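Side-chain contacts in ribonucleoside-diphosphate reductase subunit beta (PDB 6ZJK), which carries a di-iron site that probably generates the radical used by ribonucleotide reductase to make deoxyribonucleotides: residues A[204-209]-A[277-282]; A[196-201]-A[269-274]; A[100-105]-A[175-180]. All blocks are in the same frame, centred on the assembly; numbering follows the deposited sequence.

Overall arrangement
Three contacts among four helices illustrate how the R2 bundle is tied together. Interactions 1 and 2 join the same pair, helix 190-220 and helix 262-287, at points whose centres lie about 11 Å apart, and their segments alternate along the chain. Interaction 3 pairs helix 90-118 with helix 168-186 and closes in sequence before the other two open; its centre is about 11 Å from that of interaction 1 and about 14 Å from that of interaction 2. Packing links each to the others. Together they tie outer helices to those carrying iron ligands: interaction 1 itself contains Glu204.

Interaction 1: residues A[204-209]-A[277-282]; sequences EGIYFY and EHEIQW. With FE (Fe (III) ion), chain G.
Glu279 reaches across from helix 262-287 to lay its carboxylate against Tyr207, and this is the close-packed half of the contact. Its CG stands anti to the backbone N (chi1 -170°) and the chain then bends at chi2, which brings OE1 to 3.2 Å from Tyr207 CD1. The approach is oblique, with ring and carboxylate planes 40° apart, and no hydrogen bond joins the pair. Polar partners come from outside: Arg173 forms a salt bridge with OE1 and a cation-pi contact with the Tyr207 ring, while Ser210 OG bonds to OE2. Engaging both oxygens should restrain rotation of this buried carboxylate. Ile206 CG2 adds a looser touch, 4.2 Å from Glu279 CG.

The other half is bridged by solvent. A single water sits 2.9 Å from Tyr207 OH and 2.9 Å from ND1 of the partly exposed His278, lying in the imidazole plane at its edge. Before Tyr207, across a wider pi-type turn, Glu204 OE2 binds an iron ion at 2.1 Å; Glu137, Glu238, His241 and a water also bind it. Helix 225-255 touches Glu204, helices 90-118 and 168-186 pack on Tyr207, and helix 296-313 meets Ile206 and Ile280.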
loop_
_atom_site.group_PDB
_atom_site.type_symbol
_atom_site.label_atom_id
_atom_site.label_comp_id
_atom_site.label_asym_id
_atom_site.label_seq_id
_atom_site.Cartn_x
_atom_site.Cartn_y
_atom_site.Cartn_z
ATOM N N GLU A 204 -11.554 4.998 -12.787
ATOM C CA GLU A 204 -12.059 5.593 -11.588
ATOM C C GLU A 204 -13.109 6.640 -11.744
ATOM O O GLU A 204 -13.972 6.738 -10.951
ATOM C CB GLU A 204 -10.882 6.204 -10.885
ATOM C CG GLU A 204 -9.792 5.173 -10.707
ATOM C CD GLU A 204 -8.906 5.378 -9.520
ATOM O OE1 GLU A 204 -8.225 6.372 -9.534
ATOM O OE2 GLU A 204 -8.888 4.532 -8.620
ATOM N N GLY A 205 -12.993 7.460 -12.762
ATOM C CA GLY A 205 -13.941 8.535 -12.960
ATOM C C GLY A 205 -15.151 8.173 -13.781
ATOM O O GLY A 205 -16.092 8.972 -13.854
ATOM N N ILE A 206 -15.158 6.993 -14.410
ATOM C CA ILE A 206 -16.279 6.597 -15.265
ATOM C C ILE A 206 -16.858 5.243 -14.842
ATOM O O ILE A 206 -18.049 5.150 -14.522
ATOM C CB ILE A 206 -15.861 6.564 -16.741
ATOM C CG1 ILE A 206 -15.368 7.956 -17.187
ATOM C CG2 ILE A 206 -17.043 6.104 -17.625
ATOM C CD1 ILE A 206 -16.428 9.049 -17.100
ATOM N N TYR A 207 -16.027 4.189 -14.822
ATOM C CA TYR A 207 -16.567 2.844 -14.586
ATOM C C TYR A 207 -17.152 2.733 -13.183
ATOM O O TYR A 207 -18.267 2.238 -13.014
ATOM C CB TYR A 207 -15.497 1.762 -14.803
ATOM C CG TYR A 207 -14.847 1.765 -16.179
ATOM C CD1 TYR A 207 -15.495 2.312 -17.279
ATOM C CD2 TYR A 207 -13.571 1.240 -16.368
ATOM C CE1 TYR A 207 -14.893 2.327 -18.535
ATOM C CE2 TYR A 207 -12.962 1.250 -17.620
ATOM C CZ TYR A 207 -13.627 1.798 -18.697
ATOM O OH TYR A 207 -13.042 1.816 -19.948
ATOM N N PHE A 208 -16.467 3.303 -12.223
ATOM C CA PHE A 208 -16.932 3.219 -10.901
ATOM C C PHE A 208 -18.171 4.026 -10.662
ATOM O O PHE A 208 -18.995 3.615 -9.935
ATOM C CB PHE A 208 -15.827 3.489 -9.866
ATOM C CG PHE A 208 -15.278 2.259 -9.253
ATOM C CD1 PHE A 208 -15.918 1.639 -8.237
ATOM C CD2 PHE A 208 -14.170 1.713 -9.725
ATOM C CE1 PHE A 208 -15.424 0.491 -7.717
ATOM C CE2 PHE A 208 -13.676 0.557 -9.226
ATOM C CZ PHE A 208 -14.311 -0.044 -8.222
ATOM N N TYR A 209 -18.270 5.190 -11.271
ATOM C CA TYR A 209 -19.420 6.073 -11.114
ATOM C C TYR A 209 -20.668 5.433 -11.679
ATOM O O TYR A 209 -21.694 5.576 -11.162
ATOM C CB TYR A 209 -19.125 7.487 -11.633
ATOM C CG TYR A 209 -18.428 8.310 -10.601
ATOM C CD1 TYR A 209 -17.106 8.176 -10.387
ATOM C CD2 TYR A 209 -19.107 9.175 -9.824
ATOM C CE1 TYR A 209 -16.461 8.892 -9.424
ATOM C CE2 TYR A 209 -18.476 9.904 -8.860
ATOM C CZ TYR A 209 -17.146 9.737 -8.671
ATOM O OH TYR A 209 -16.530 10.437 -7.727
ATOM N N GLU A 277 -18.438 4.542 -24.395
ATOM C CA GLU A 277 -19.253 3.675 -25.199
ATOM C C GLU A 277 -19.407 2.312 -24.546
ATOM O O GLU A 277 -20.470 1.820 -24.427
ATOM C CB GLU A 277 -18.714 3.614 -26.610
ATOM C CG GLU A 277 -19.235 4.729 -27.506
ATOM C CD GLU A 277 -18.428 4.905 -28.771
ATOM O OE1 GLU A 277 -17.888 3.920 -29.259
ATOM O OE2 GLU A 277 -18.305 6.036 -29.270
ATOM N N HIS A 278 -18.319 1.747 -24.085
ATOM C CA HIS A 278 -18.341 0.504 -23.375
ATOM C C HIS A 278 -19.202 0.552 -22.123
ATOM O O HIS A 278 -19.990 -0.287 -21.929
ATOM C CB HIS A 278 -16.955 0.099 -22.950
ATOM C CG HIS A 278 -16.060 -0.298 -24.060
ATOM N ND1 HIS A 278 -14.752 -0.634 -23.859
ATOM C CD2 HIS A 278 -16.269 -0.406 -25.383
ATOM C CE1 HIS A 278 -14.191 -0.936 -25.004
ATOM N NE2 HIS A 278 -15.092 -0.809 -25.947
ATOM N N GLU A 279 -19.065 1.554 -21.292
ATOM C CA GLU A 279 -19.779 1.643 -20.024
ATOM C C GLU A 279 -21.284 1.815 -20.232
ATOM O O GLU A 279 -22.088 1.279 -19.463
ATOM C CB GLU A 279 -19.185 2.776 -19.184
ATOM C CG GLU A 279 -19.677 2.825 -17.773
ATOM C CD GLU A 279 -19.446 1.501 -17.017
ATOM O OE1 GLU A 279 -18.384 0.850 -17.183
ATOM O OE2 GLU A 279 -20.367 1.080 -16.293
ATOM N N ILE A 280 -21.686 2.572 -21.249
ATOM C CA ILE A 280 -23.111 2.718 -21.550
ATOM C C ILE A 280 -23.700 1.378 -21.979
ATOM O O ILE A 280 -24.765 0.953 -21.506
ATOM C CB ILE A 280 -23.314 3.782 -22.639
ATOM C CG1 ILE A 280 -22.961 5.176 -22.116
ATOM C CG2 ILE A 280 -24.751 3.770 -23.132
ATOM C CD1 ILE A 280 -23.051 6.272 -23.192
ATOM N N GLN A 281 -23.021 0.714 -22.912
ATOM C CA GLN A 281 -23.550 -0.570 -23.363
ATOM C C GLN A 281 -23.567 -1.606 -22.240
ATOM O O GLN A 281 -24.561 -2.314 -22.060
ATOM C CB GLN A 281 -22.675 -1.056 -24.505
ATOM C CG GLN A 281 -23.371 -1.837 -25.555
ATOM C CD GLN A 281 -22.387 -2.341 -26.581
ATOM O OE1 GLN A 281 -22.734 -2.514 -27.765
ATOM N NE2 GLN A 281 -21.149 -2.527 -26.162
ATOM N N TRP A 282 -22.605 -1.592 -21.308
ATOM C CA TRP A 282 -22.607 -2.487 -20.153
ATOM C C TRP A 282 -23.738 -2.132 -19.198
ATOM O O TRP A 282 -24.449 -3.021 -18.716
ATOM C CB TRP A 282 -21.249 -2.406 -19.439
ATOM C CG TRP A 282 -21.199 -3.006 -18.046
ATOM C CD1 TRP A 282 -21.212 -2.326 -16.863
ATOM C CD2 TRP A 282 -21.093 -4.401 -17.699
ATOM N NE1 TRP A 282 -21.130 -3.203 -15.804
ATOM C CE2 TRP A 282 -21.057 -4.481 -16.290
ATOM C CE3 TRP A 282 -21.031 -5.584 -18.442
ATOM C CZ2 TRP A 282 -20.968 -5.702 -15.609
ATOM C CZ3 TRP A 282 -20.945 -6.803 -17.761
ATOM C CH2 TRP A 282 -20.912 -6.848 -16.360
HETATM FE FE FE G . -9.941 3.947 -6.851
HETATM O O HOH W 1 -14.102 -0.659 -21.070
HETATM O O HOH W 2 -11.418 3.883 -5.275
#

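Interaction 2: residues A[196-201]-A[269-274]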
loop_
_atom_site.group_PDB
_atom_site.type_symbol
_atom_site.label_atom_id
_atom_site.label_comp_id
_atom_site.label_asym_id
_atom_site.label_seq_id
_atom_site.Cartn_x
_atom_site.Cartn_y
_atom_site.Cartn_z
ATOM N N ALA A 196 -1.500 4.233 -19.868
ATOM C CA ALA A 196 -1.939 3.566 -18.675
ATOM C C ALA A 196 -2.419 4.536 -17.617
ATOM O O ALA A 196 -3.272 4.223 -16.853
ATOM C CB ALA A 196 -0.867 2.706 -18.126
ATOM N N ILE A 197 -1.861 5.728 -17.597
ATOM C CA ILE A 197 -2.256 6.695 -16.630
ATOM C C ILE A 197 -3.635 7.169 -16.962
ATOM O O ILE A 197 -4.438 7.322 -16.136
ATOM C CB ILE A 197 -1.290 7.893 -16.594
ATOM C CG1 ILE A 197 0.104 7.470 -16.170
ATOM C CG2 ILE A 197 -1.820 8.976 -15.706
ATOM C CD1 ILE A 197 0.269 7.144 -14.743
ATOM N N MET A 198 -3.898 7.362 -18.225
ATOM C CA MET A 198 -5.190 7.810 -18.672
ATOM C C MET A 198 -6.226 6.708 -18.443
ATOM O O MET A 198 -7.302 6.973 -18.078
ATOM C CB MET A 198 -5.084 8.317 -20.121
ATOM C CG MET A 198 -6.282 8.968 -20.744
ATOM S SD MET A 198 -7.028 10.353 -20.004
ATOM C CE MET A 198 -8.599 10.340 -20.752
ATOM N N ALA A 199 -5.833 5.463 -18.605
ATOM C CA ALA A 199 -6.712 4.329 -18.347
ATOM C C ALA A 199 -7.201 4.324 -16.916
ATOM O O ALA A 199 -8.355 4.177 -16.662
ATOM C CB ALA A 199 -6.004 3.071 -18.645
ATOM N N ASN A 200 -6.290 4.504 -15.980
ATOM C CA ASN A 200 -6.634 4.614 -14.609
ATOM C C ASN A 200 -7.645 5.668 -14.359
ATOM O O ASN A 200 -8.547 5.458 -13.649
ATOM C CB ASN A 200 -5.419 5.069 -13.859
ATOM C CG ASN A 200 -4.824 4.019 -13.027
ATOM O OD1 ASN A 200 -5.324 3.714 -11.999
ATOM N ND2 ASN A 200 -3.738 3.470 -13.473
ATOM N N TYR A 201 -7.430 6.857 -14.906
ATOM C CA TYR A 201 -8.320 7.992 -14.736
ATOM C C TYR A 201 -9.718 7.650 -15.226
ATOM O O TYR A 201 -10.665 7.899 -14.583
ATOM C CB TYR A 201 -7.726 9.252 -15.405
ATOM C CG TYR A 201 -8.499 10.520 -15.252
ATOM C CD1 TYR A 201 -8.832 10.984 -14.045
ATOM C CD2 TYR A 201 -8.878 11.260 -16.346
ATOM C CE1 TYR A 201 -9.563 12.109 -13.909
ATOM C CE2 TYR A 201 -9.590 12.404 -16.211
ATOM C CZ TYR A 201 -9.917 12.824 -14.988
ATOM O OH TYR A 201 -10.621 13.900 -14.776
ATOM N N ARG A 269 -8.491 11.674 -25.700
ATOM C CA ARG A 269 -9.909 11.951 -25.916
ATOM C C ARG A 269 -10.639 10.734 -26.479
ATOM O O ARG A 269 -11.801 10.490 -26.134
ATOM C CB ARG A 269 -10.090 13.182 -26.810
ATOM C CG ARG A 269 -9.829 14.494 -26.054
ATOM C CD ARG A 269 -10.017 15.749 -26.887
ATOM N NE ARG A 269 -11.366 16.286 -26.835
ATOM C CZ ARG A 269 -12.294 16.093 -27.768
ATOM N NH1 ARG A 269 -12.027 15.376 -28.850
ATOM N NH2 ARG A 269 -13.489 16.622 -27.616
ATOM N N GLN A 270 -9.978 9.977 -27.322
ATOM C CA GLN A 270 -10.568 8.808 -27.908
ATOM C C GLN A 270 -10.655 7.641 -26.952
ATOM O O GLN A 270 -11.517 6.816 -27.083
ATOM C CB GLN A 270 -9.822 8.370 -29.136
ATOM C CG GLN A 270 -10.014 9.296 -30.306
ATOM C CD GLN A 270 -11.448 9.542 -30.677
ATOM O OE1 GLN A 270 -12.133 8.644 -31.068
ATOM N NE2 GLN A 270 -11.880 10.776 -30.598
ATOM N N MET A 271 -9.764 7.595 -25.970
ATOM C CA MET A 271 -9.754 6.576 -24.960
ATOM C C MET A 271 -10.965 6.807 -24.142
ATOM O O MET A 271 -11.636 5.908 -23.814
ATOM C CB MET A 271 -8.512 6.676 -24.088
ATOM C CG MET A 271 -7.235 6.216 -24.748
ATOM S SD MET A 271 -5.834 5.978 -23.674
ATOM C CE MET A 271 -6.449 4.782 -22.558
ATOM N N MET A 272 -11.248 8.025 -23.802
ATOM C CA MET A 272 -12.412 8.313 -23.063
ATOM C C MET A 272 -13.688 7.983 -23.858
ATOM O O MET A 272 -14.635 7.558 -23.292
ATOM C CB MET A 272 -12.358 9.745 -22.673
ATOM C CG MET A 272 -13.514 10.282 -21.935
ATOM S SD MET A 272 -13.823 9.597 -20.328
ATOM C CE MET A 272 -12.817 10.527 -19.233
ATOM N N ARG A 273 -13.693 8.236 -25.165
ATOM C CA ARG A 273 -14.823 7.939 -26.023
ATOM C C ARG A 273 -15.132 6.453 -25.985
ATOM O O ARG A 273 -16.223 6.086 -25.808
ATOM C CB ARG A 273 -14.583 8.405 -27.455
ATOM C CG ARG A 273 -15.827 8.386 -28.334
ATOM C CD ARG A 273 -15.578 8.613 -29.797
ATOM N NE ARG A 273 -14.656 7.619 -30.300
ATOM C CZ ARG A 273 -15.034 6.460 -30.789
ATOM N NH1 ARG A 273 -16.314 6.201 -30.872
ATOM N NH2 ARG A 273 -14.160 5.564 -31.196
ATOM N N MET A 274 -14.126 5.629 -26.150
ATOM C CA MET A 274 -14.432 4.232 -26.137
ATOM C C MET A 274 -14.832 3.774 -24.767
ATOM O O MET A 274 -15.819 3.133 -24.597
ATOM C CB MET A 274 -13.212 3.453 -26.506
ATOM C CG MET A 274 -12.741 3.580 -27.922
ATOM S SD MET A 274 -13.745 2.687 -29.114
ATOM C CE MET A 274 -12.913 3.147 -30.616
#
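Met198 and Met271 meet between helices 190-220 and 262-287 of the ferritin-like, all-helical bundle of the R2 family, with Met198 CG 4.2 Å from Met271 SD. The two short segments run in broadly the same direction at 39° to each other, their axes 10.2 Å apart at closest approach, and flexible thioether chains span much of that separation. From Met271 the chain bends at chi3 (59°) and sets its methyl group against Ala199: Met271 CE lies 4.1 Å from Ala199 N and 4.3 Å from Ala199 CB. Met198 sends its own methyl the other way, with CE 4.3 Å from Met272 CB. The side-chain contacts are all apolar, and no hydrogen bond crosses between the segments.

Further out, helix 296-313 backs Met272 through Ser307, Arg310 and Leu311. The same helix holds Tyr201, whose OH bonds to Arg310 O as well as to Gln246 NE2 of helix 225-255. Met272 SD also packs on Ile206 CG1, which carries the packing on into interaction 1. Arg273 forms a salt bridge with Glu277, one turn on; within segment 269-274 its NE donates to Gln270 OE1 at 2.8 Å from above the amide plane, 35° out of it.

Interaction 3: residues A[100-105]-A[175-180]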
loop_
_atom_site.group_PDB
_atom_site.type_symbol
_atom_site.label_atom_id
_atom_site.label_comp_id
_atom_site.label_asym_id
_atom_site.label_seq_id
_atom_site.Cartn_x
_atom_site.Cartn_y
_atom_site.Cartn_z
ATOM N N ILE A 100 -21.316 -6.256 -9.087
ATOM C CA ILE A 100 -20.377 -6.401 -7.983
ATOM C C ILE A 100 -19.242 -7.354 -8.360
ATOM O O ILE A 100 -18.114 -7.202 -7.883
ATOM C CB ILE A 100 -21.123 -6.794 -6.697
ATOM C CG1 ILE A 100 -20.299 -6.353 -5.482
ATOM C CG2 ILE A 100 -21.396 -8.259 -6.668
ATOM C CD1 ILE A 100 -21.104 -6.205 -4.218
ATOM N N SER A 101 -19.492 -8.315 -9.248
ATOM C CA SER A 101 -18.329 -9.089 -9.677
ATOM C C SER A 101 -17.425 -8.253 -10.580
ATOM O O SER A 101 -16.195 -8.291 -10.447
ATOM C CB SER A 101 -18.766 -10.363 -10.383
ATOM O OG SER A 101 -17.688 -10.938 -11.095
ATOM N N PHE A 102 -17.968 -7.352 -11.396
ATOM C CA PHE A 102 -17.152 -6.454 -12.212
ATOM C C PHE A 102 -16.351 -5.484 -11.358
ATOM O O PHE A 102 -15.150 -5.291 -11.588
ATOM C CB PHE A 102 -18.052 -5.683 -13.179
ATOM C CG PHE A 102 -17.316 -4.716 -14.050
ATOM C CD1 PHE A 102 -16.327 -5.153 -14.925
ATOM C CD2 PHE A 102 -17.611 -3.365 -13.997
ATOM C CE1 PHE A 102 -15.651 -4.258 -15.731
ATOM C CE2 PHE A 102 -16.928 -2.460 -14.806
ATOM C CZ PHE A 102 -15.958 -2.918 -15.682
ATOM N N LEU A 103 -16.981 -4.884 -10.348
ATOM C CA LEU A 103 -16.260 -3.930 -9.518
ATOM C C LEU A 103 -15.124 -4.610 -8.744
ATOM O O LEU A 103 -14.033 -4.035 -8.597
ATOM C CB LEU A 103 -17.236 -3.230 -8.568
ATOM C CG LEU A 103 -18.369 -2.410 -9.200
ATOM C CD1 LEU A 103 -19.134 -1.602 -8.149
ATOM C CD2 LEU A 103 -17.878 -1.499 -10.340
ATOM N N ASN A 104 -15.336 -5.853 -8.300
ATOM C CA ASN A 104 -14.274 -6.593 -7.610
ATOM C C ASN A 104 -13.092 -6.837 -8.534
ATOM O O ASN A 104 -11.936 -6.818 -8.095
ATOM C CB ASN A 104 -14.805 -7.938 -7.075
ATOM C CG ASN A 104 -13.799 -8.655 -6.152
ATOM O OD1 ASN A 104 -13.371 -8.122 -5.126
ATOM N ND2 ASN A 104 -13.433 -9.867 -6.518
ATOM N N PHE A 105 -13.358 -7.086 -9.811
ATOM C CA PHE A 105 -12.273 -7.174 -10.775
ATOM C C PHE A 105 -11.533 -5.839 -10.890
ATOM O O PHE A 105 -10.296 -5.815 -10.958
ATOM C CB PHE A 105 -12.815 -7.607 -12.140
ATOM C CG PHE A 105 -11.892 -7.270 -13.270
ATOM C CD1 PHE A 105 -10.883 -8.150 -13.636
ATOM C CD2 PHE A 105 -11.999 -6.048 -13.943
ATOM C CE1 PHE A 105 -10.019 -7.829 -14.673
ATOM C CE2 PHE A 105 -11.134 -5.723 -14.960
ATOM C CZ PHE A 105 -10.149 -6.609 -15.334
ATOM N N LYS A 175 -10.840 -8.449 -20.157
ATOM C CA LYS A 175 -9.646 -8.556 -20.936
ATOM C C LYS A 175 -9.231 -7.252 -21.540
ATOM O O LYS A 175 -8.084 -6.964 -21.633
ATOM C CB LYS A 175 -9.870 -9.545 -22.028
ATOM C CG LYS A 175 -9.691 -10.949 -21.564
ATOM C CD LYS A 175 -10.628 -11.850 -22.304
ATOM C CE LYS A 175 -10.072 -12.268 -23.633
ATOM N NZ LYS A 175 -10.656 -13.552 -24.054
ATOM N N PHE A 176 -10.179 -6.484 -22.003
ATOM C CA PHE A 176 -9.874 -5.205 -22.570
ATOM C C PHE A 176 -9.181 -4.327 -21.549
ATOM O O PHE A 176 -8.123 -3.873 -21.767
ATOM C CB PHE A 176 -11.154 -4.524 -23.011
ATOM C CG PHE A 176 -10.963 -3.131 -23.512
ATOM C CD1 PHE A 176 -10.391 -2.903 -24.726
ATOM C CD2 PHE A 176 -11.347 -2.062 -22.774
ATOM C CE1 PHE A 176 -10.200 -1.637 -25.185
ATOM C CE2 PHE A 176 -11.157 -0.792 -23.222
ATOM C CZ PHE A 176 -10.596 -0.583 -24.434
ATOM N N ILE A 177 -9.781 -4.176 -20.403
ATOM C CA ILE A 177 -9.254 -3.263 -19.400
ATOM C C ILE A 177 -7.878 -3.713 -18.916
ATOM O O ILE A 177 -6.962 -2.895 -18.774
ATOM C CB ILE A 177 -10.259 -3.130 -18.242
ATOM C CG1 ILE A 177 -11.518 -2.397 -18.733
ATOM C CG2 ILE A 177 -9.624 -2.415 -17.070
ATOM C CD1 ILE A 177 -12.678 -2.356 -17.728
ATOM N N ALA A 178 -7.705 -5.012 -18.656
ATOM C CA ALA A 178 -6.416 -5.499 -18.164
ATOM C C ALA A 178 -5.322 -5.380 -19.216
ATOM O O ALA A 178 -4.152 -5.194 -18.867
ATOM C CB ALA A 178 -6.540 -6.958 -17.702
ATOM N N GLY A 179 -5.683 -5.475 -20.495
ATOM C CA GLY A 179 -4.688 -5.441 -21.558
ATOM C C GLY A 179 -3.945 -4.122 -21.681
ATOM O O GLY A 179 -2.785 -4.100 -22.102
ATOM N N ILE A 180 -4.596 -3.008 -21.342
ATOM C CA ILE A 180 -3.920 -1.714 -21.421
ATOM C C ILE A 180 -2.835 -1.629 -20.361
ATOM O O ILE A 180 -1.702 -1.221 -20.633
ATOM C CB ILE A 180 -4.933 -0.562 -21.276
ATOM C CG1 ILE A 180 -6.034 -0.675 -22.345
ATOM C CG2 ILE A 180 -4.215 0.781 -21.323
ATOM C CD1 ILE A 180 -7.106 0.375 -22.225
#
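Ile177 fits against the ring edges of Phe102 and Phe105, where the nearly parallel helices 90-118 and 168-186 of the ferritin-like R2 bundle face each other. The segments run the same way, only 9° apart in direction, but the segment axes come no closer than 12.2 Å, a wide spacing that the two aromatic rings and the isoleucine span.

The branching of Ile177 serves both rings. CB points toward helix 90-118 and lies 4.3 Å from Phe105 CE2. From it CG2, anti to the backbone N, turns to the edge of the same ring and comes 4.2 Å from Phe105 CE2. The other branch, CG1, is anti to the carbonyl carbon and passes beside the Tyr207 ring; with chi2 extended at 172°, it carries CD1 on to the Phe102 edge, 3.9 Å from Phe102 CZ and near the ring plane. Ile177 CD1 also packs against Tyr207 CE2, so one methyl group joins this contact to helix 190-220. The Phe102 and Ile177 side chains cross at about a right angle.

Trp282 meets Phe102 with the ring planes at about 45°. The second subunit approaches too: its Phe29 makes an edge-to-face contact with Phe105 and packs on Ala178, and its Arg49 O accepts a hydrogen bond from Asn104 ND2. Within the chain the Phe105 ring ends edge-on at Ala178, with Phe105 CZ 4.3 Å from Ala178 CB.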